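Local coordinates for protein fructose-bisphosphatase (Pyrococcus horikoshii, PDB 1VDW) that probably hydrolyses fructose 1,6-bisphosphate to fructose 6-phosphate and phosphate with the help of magnesium, as a homodimer of the inositol monophosphatase superfamily, at residues A[145-150]-A[166-171]; A[215-220]-A[240-245]. All coordinates share one frame; numbering follows the deposited sequence.

Interaction 1 of 2, residues A[145-150]-A[166-171]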
# COMPACT_ATOMS: atom_id res chain seq x y z
N LEU A 145 -1.17 -22.13 0.08
CA LEU A 145 -0.89 -21.67 -1.27
C LEU A 145 -1.80 -22.46 -2.22
O LEU A 145 -1.63 -23.67 -2.37
CB LEU A 145 0.58 -21.90 -1.62
CG LEU A 145 1.06 -21.40 -2.99
CD1 LEU A 145 0.82 -19.90 -3.12
CD2 LEU A 145 2.54 -21.73 -3.15
N ALA A 146 -2.75 -21.78 -2.85
CA ALA A 146 -3.68 -22.45 -3.74
C ALA A 146 -3.89 -21.77 -5.09
O ALA A 146 -4.81 -22.12 -5.83
CB ALA A 146 -5.03 -22.62 -3.04
N GLU A 147 -3.04 -20.80 -5.41
CA GLU A 147 -3.12 -20.10 -6.69
C GLU A 147 -1.80 -19.40 -6.94
O GLU A 147 -0.90 -19.46 -6.10
CB GLU A 147 -4.26 -19.07 -6.67
CG GLU A 147 -4.22 -18.10 -5.51
CD GLU A 147 -5.21 -16.96 -5.67
OE1 GLU A 147 -6.35 -17.21 -6.11
OE2 GLU A 147 -4.85 -15.80 -5.34
N LYS A 148 -1.65 -18.76 -8.09
CA LYS A 148 -0.40 -18.07 -8.37
C LYS A 148 -0.26 -17.06 -7.22
O LYS A 148 -1.16 -16.26 -6.97
CB LYS A 148 -0.45 -17.38 -9.73
CG LYS A 148 0.93 -17.14 -10.32
CD LYS A 148 0.86 -16.65 -11.75
CE LYS A 148 2.25 -16.50 -12.33
NZ LYS A 148 2.21 -16.08 -13.75
N PRO A 149 0.87 -17.10 -6.52
CA PRO A 149 1.13 -16.22 -5.38
C PRO A 149 1.11 -14.70 -5.53
O PRO A 149 1.37 -14.15 -6.59
CB PRO A 149 2.47 -16.72 -4.86
CG PRO A 149 3.15 -17.19 -6.09
CD PRO A 149 2.05 -17.93 -6.82
N SER A 150 0.77 -14.06 -4.42
CA SER A 150 0.73 -12.61 -4.30
C SER A 150 1.83 -12.34 -3.29
O SER A 150 1.80 -12.89 -2.19
CB SER A 150 -0.61 -12.13 -3.75
OG SER A 150 -1.66 -12.44 -4.65
N VAL A 166 4.76 -14.92 -9.96
CA VAL A 166 3.65 -14.42 -9.16
C VAL A 166 2.51 -13.77 -9.94
O VAL A 166 2.69 -13.33 -11.07
CB VAL A 166 4.17 -13.41 -8.10
CG1 VAL A 166 5.36 -14.00 -7.35
CG2 VAL A 166 4.56 -12.11 -8.77
N LYS A 167 1.35 -13.72 -9.31
CA LYS A 167 0.16 -13.12 -9.91
C LYS A 167 0.22 -11.59 -9.75
O LYS A 167 -0.22 -10.85 -10.62
CB LYS A 167 -1.10 -13.65 -9.22
CG LYS A 167 -2.40 -13.08 -9.74
CD LYS A 167 -2.68 -13.57 -11.15
CE LYS A 167 -4.09 -13.20 -11.60
NZ LYS A 167 -4.39 -13.74 -12.95
N ARG A 168 0.77 -11.15 -8.63
CA ARG A 168 0.88 -9.72 -8.34
C ARG A 168 1.93 -9.47 -7.28
O ARG A 168 2.30 -10.37 -6.51
CB ARG A 168 -0.46 -9.18 -7.83
CG ARG A 168 -0.94 -9.86 -6.55
CD ARG A 168 -2.23 -9.25 -6.01
NE ARG A 168 -3.37 -9.40 -6.92
CZ ARG A 168 -4.00 -10.55 -7.16
NH1 ARG A 168 -3.61 -11.67 -6.58
NH2 ARG A 168 -5.04 -10.56 -7.98
N THR A 169 2.41 -8.23 -7.23
CA THR A 169 3.37 -7.83 -6.22
C THR A 169 2.85 -6.58 -5.54
O THR A 169 2.03 -5.83 -6.09
CB THR A 169 4.77 -7.49 -6.80
OG1 THR A 169 4.65 -6.37 -7.68
CG2 THR A 169 5.36 -8.68 -7.54
N ARG A 170 3.33 -6.38 -4.33
CA ARG A 170 3.04 -5.20 -3.54
C ARG A 170 4.38 -4.74 -2.99
O ARG A 170 5.26 -5.55 -2.69
CB ARG A 170 2.10 -5.52 -2.38
CG ARG A 170 0.68 -5.91 -2.81
CD ARG A 170 -0.10 -4.70 -3.34
NE ARG A 170 -1.45 -5.04 -3.77
CZ ARG A 170 -1.77 -5.48 -4.98
NH1 ARG A 170 -0.83 -5.66 -5.89
NH2 ARG A 170 -3.04 -5.74 -5.28
N THR A 171 4.54 -3.43 -2.91
CA THR A 171 5.75 -2.84 -2.33
C THR A 171 5.12 -1.69 -1.56
O THR A 171 4.90 -0.59 -2.09
CB THR A 171 6.72 -2.36 -3.41
OG1 THR A 171 7.02 -3.46 -4.29
CG2 THR A 171 8.01 -1.87 -2.77
O HOH W 1 -5.78 -13.71 -6.54
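Val166 leads into strand 168-170 and meets Pro149 with its side chain and Lys148 with its carbonyl. Its CB lies 3.3 Å from the carbonyl O of Pro149. Its CG1, anti to its own carbonyl carbon (chi1 -49°), touches CG of the Pro149 ring at 4.1 Å, and the two side chains cross at about a right angle. The Val166 carbonyl lies beside the extended chain of Lys148, whose CE comes within 3.4 Å of Val166 O. The ammonium group of Lys148 continues to a weak hydrogen bond with the carbonyl O of Asp164.

Lys167 gives the backbone bond of the contact. Its N donates to Pro149 O at 2.8 Å, in the plane of that carbonyl. CB of Lys167 rests against Lys148 CB at 3.8 Å, while the rest of the lysine chain, bent at chi2, leads away.

At Arg168 the pairing becomes a parallel beta bridge with Ser150. Strand 168-170 thereby enters the mixed five-stranded sheet as an outermost strand within this chain, beside strand 150-154. The two parallel strands and helix 160-164 between them form a beta-alpha-beta crossover. Both side chains of the bridge stand on the same face of the sheet. Arg168 CG takes the crowded position between the backbone N and the carbonyl carbon (chi1 60°). A further bend at chi3 brings the guanidinium edge to Ser150. NH1 donates to Ser150 OG at 2.8 Å, with OG in the guanidinium plane. NH1 also donates to a water, which in turn donates to Glu147 OE2 at 2.6 Å. The carboxylate and the guanidinium are thus joined through water and form no direct salt bridge. Tyr90 of the second subunit packs on Ser150 and Arg168.

Further along, Arg170 NE bonds Asn91 OD1 of the second subunit.

Interaction 2 of 2, residues A[215-220]-A[240-245]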
# COMPACT_ATOMS: atom_id res chain seq x y z
N ILE A 215 7.75 -19.48 6.92
CA ILE A 215 9.14 -19.89 6.89
C ILE A 215 9.88 -18.60 6.52
O ILE A 215 9.51 -17.94 5.55
CB ILE A 215 9.39 -20.96 5.81
CG1 ILE A 215 8.51 -22.18 6.08
CG2 ILE A 215 10.86 -21.36 5.78
CD1 ILE A 215 8.46 -23.17 4.95
N VAL A 216 10.89 -18.23 7.30
CA VAL A 216 11.63 -17.00 7.04
C VAL A 216 13.12 -17.29 6.92
O VAL A 216 13.78 -17.62 7.91
CB VAL A 216 11.40 -15.96 8.17
CG1 VAL A 216 12.05 -14.64 7.80
CG2 VAL A 216 9.90 -15.77 8.42
N LYS A 217 13.64 -17.16 5.71
CA LYS A 217 15.05 -17.44 5.47
C LYS A 217 15.81 -16.29 4.83
O LYS A 217 15.21 -15.31 4.38
CB LYS A 217 15.17 -18.71 4.62
CG LYS A 217 14.67 -19.95 5.33
CD LYS A 217 14.66 -21.18 4.43
CE LYS A 217 14.27 -22.42 5.22
NZ LYS A 217 14.19 -23.64 4.37
N ASP A 218 17.13 -16.41 4.79
CA ASP A 218 17.97 -15.40 4.19
C ASP A 218 18.40 -15.85 2.79
O ASP A 218 17.90 -16.86 2.29
CB ASP A 218 19.22 -15.11 5.05
CG ASP A 218 20.07 -16.34 5.31
OD1 ASP A 218 20.07 -17.28 4.49
OD2 ASP A 218 20.78 -16.35 6.34
N LEU A 219 19.31 -15.10 2.18
CA LEU A 219 19.78 -15.41 0.84
C LEU A 219 20.48 -16.76 0.73
O LEU A 219 20.56 -17.34 -0.35
CB LEU A 219 20.74 -14.31 0.35
CG LEU A 219 20.14 -12.93 0.09
CD1 LEU A 219 21.25 -11.95 -0.26
CD2 LEU A 219 19.13 -13.01 -1.04
N ASP A 220 20.99 -17.27 1.86
CA ASP A 220 21.68 -18.55 1.87
C ASP A 220 20.73 -19.71 2.16
O ASP A 220 21.17 -20.85 2.29
CB ASP A 220 22.80 -18.55 2.92
CG ASP A 220 23.82 -17.46 2.69
OD1 ASP A 220 24.14 -17.19 1.51
OD2 ASP A 220 24.31 -16.89 3.68
N ASN A 240 4.77 -18.83 2.82
CA ASN A 240 3.83 -19.76 3.42
C ASN A 240 3.98 -21.14 2.79
O ASN A 240 3.14 -22.01 2.99
CB ASN A 240 2.40 -19.26 3.18
CG ASN A 240 2.03 -19.21 1.70
OD1 ASN A 240 2.86 -19.48 0.83
ND2 ASN A 240 0.79 -18.85 1.42
N ASN A 241 5.07 -21.34 2.05
CA ASN A 241 5.29 -22.60 1.36
C ASN A 241 6.78 -22.74 1.04
O ASN A 241 7.38 -21.84 0.47
CB ASN A 241 4.45 -22.58 0.07
CG ASN A 241 4.59 -23.84 -0.74
OD1 ASN A 241 5.56 -24.03 -1.47
ND2 ASN A 241 3.60 -24.73 -0.62
N GLU A 242 7.36 -23.88 1.43
CA GLU A 242 8.78 -24.13 1.20
C GLU A 242 9.15 -24.18 -0.28
O GLU A 242 10.19 -23.65 -0.67
CB GLU A 242 9.19 -25.44 1.88
CG GLU A 242 10.66 -25.84 1.69
CD GLU A 242 11.64 -24.80 2.21
OE1 GLU A 242 11.37 -24.19 3.27
OE2 GLU A 242 12.69 -24.60 1.56
N GLU A 243 8.31 -24.80 -1.10
CA GLU A 243 8.60 -24.89 -2.53
C GLU A 243 8.64 -23.50 -3.16
O GLU A 243 9.50 -23.22 -4.00
CB GLU A 243 7.56 -25.75 -3.25
CG GLU A 243 7.88 -26.00 -4.72
CD GLU A 243 6.83 -26.83 -5.42
OE1 GLU A 243 7.07 -27.22 -6.59
OE2 GLU A 243 5.77 -27.10 -4.82
N LEU A 244 7.72 -22.64 -2.77
CA LEU A 244 7.67 -21.28 -3.29
C LEU A 244 8.92 -20.52 -2.86
O LEU A 244 9.55 -19.82 -3.66
CB LEU A 244 6.42 -20.56 -2.78
CG LEU A 244 6.33 -19.05 -3.03
CD1 LEU A 244 6.44 -18.75 -4.51
CD2 LEU A 244 5.00 -18.52 -2.48
N LEU A 245 9.29 -20.67 -1.60
CA LEU A 245 10.47 -20.01 -1.07
C LEU A 245 11.70 -20.43 -1.87
O LEU A 245 12.51 -19.60 -2.27
CB LEU A 245 10.65 -20.36 0.41
CG LEU A 245 11.59 -19.46 1.24
CD1 LEU A 245 11.33 -19.69 2.72
CD2 LEU A 245 13.04 -19.73 0.89
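The N-terminal turn of the last helix, 242-250, packs here on strand 215-217, an outermost strand of the mixed five-stranded sheet within this chain. Asn241 is the N-cap. Its OD1 accepts from Leu244 N at 2.9 Å through a lone pair in the carbonyl plane, and Leu245 N bonds back to Asn241 O to close the first helical turn. The strand turns Ile215 and Lys217 toward the helix, while Val216 between them points away.

Ile215 holds the apolar part. Its CG2, anti to the backbone N, meets Leu245 CD1 at 3.5 Å, a close fit in which the two side chains cross obliquely. The other branch, which ends in CD1, reaches the start of the helix, beside Glu242. That methyl lies 3.9 Å from Glu242 CB and 3.5 Å from Glu242 OE1. Leu245 also extends to Lys217, where its CD1 is 4.0 Å from Lys217 CD. Further into the sheet, Leu245 rests on Ile237 and Ala239 of the neighbouring strand 234-239.

Lys217 is extended beyond CG, so its aliphatic chain passes Leu245 at about a right angle before the ammonium group reaches Glu242. Glu242 bends at chi2 (59°), which swings its carboxylate toward the strand. Lys217 NZ forms a salt bridge with Glu242 OE1 at 3.1 Å, approaching from above the carboxylate plane. The bond from Lys217 NZ to Glu242 OE2 is weak, at 3.3 Å.

Glu242 OE2 also lies close to Glu246 OE2. If both are charged, the lysine would partly offset their repulsion. The negative charge of Glu242 in the first turn would also suit the positive end of the helix dipole.

Overall arrangement
The two contacts follow one another along the chain and neither nest nor cross. After strand 138-140 the chain enters the loop that holds 145-150 and then runs on as strand 150-154. It returns through helix 160-164, and interaction 1 closes this loop by placing strand 168-170 at one edge of the chain's five-stranded sheet. Helix 175-184, strand 189-193 and helix 199-211 follow. Interaction 2 then closes the loop from strand 215-217, at the other edge, through strand 234-239 to the last helix. The centres of the two contacts lie about 15 Å apart. Leu145 and Pro149 touch Leu244, so the last helix joins both contacts.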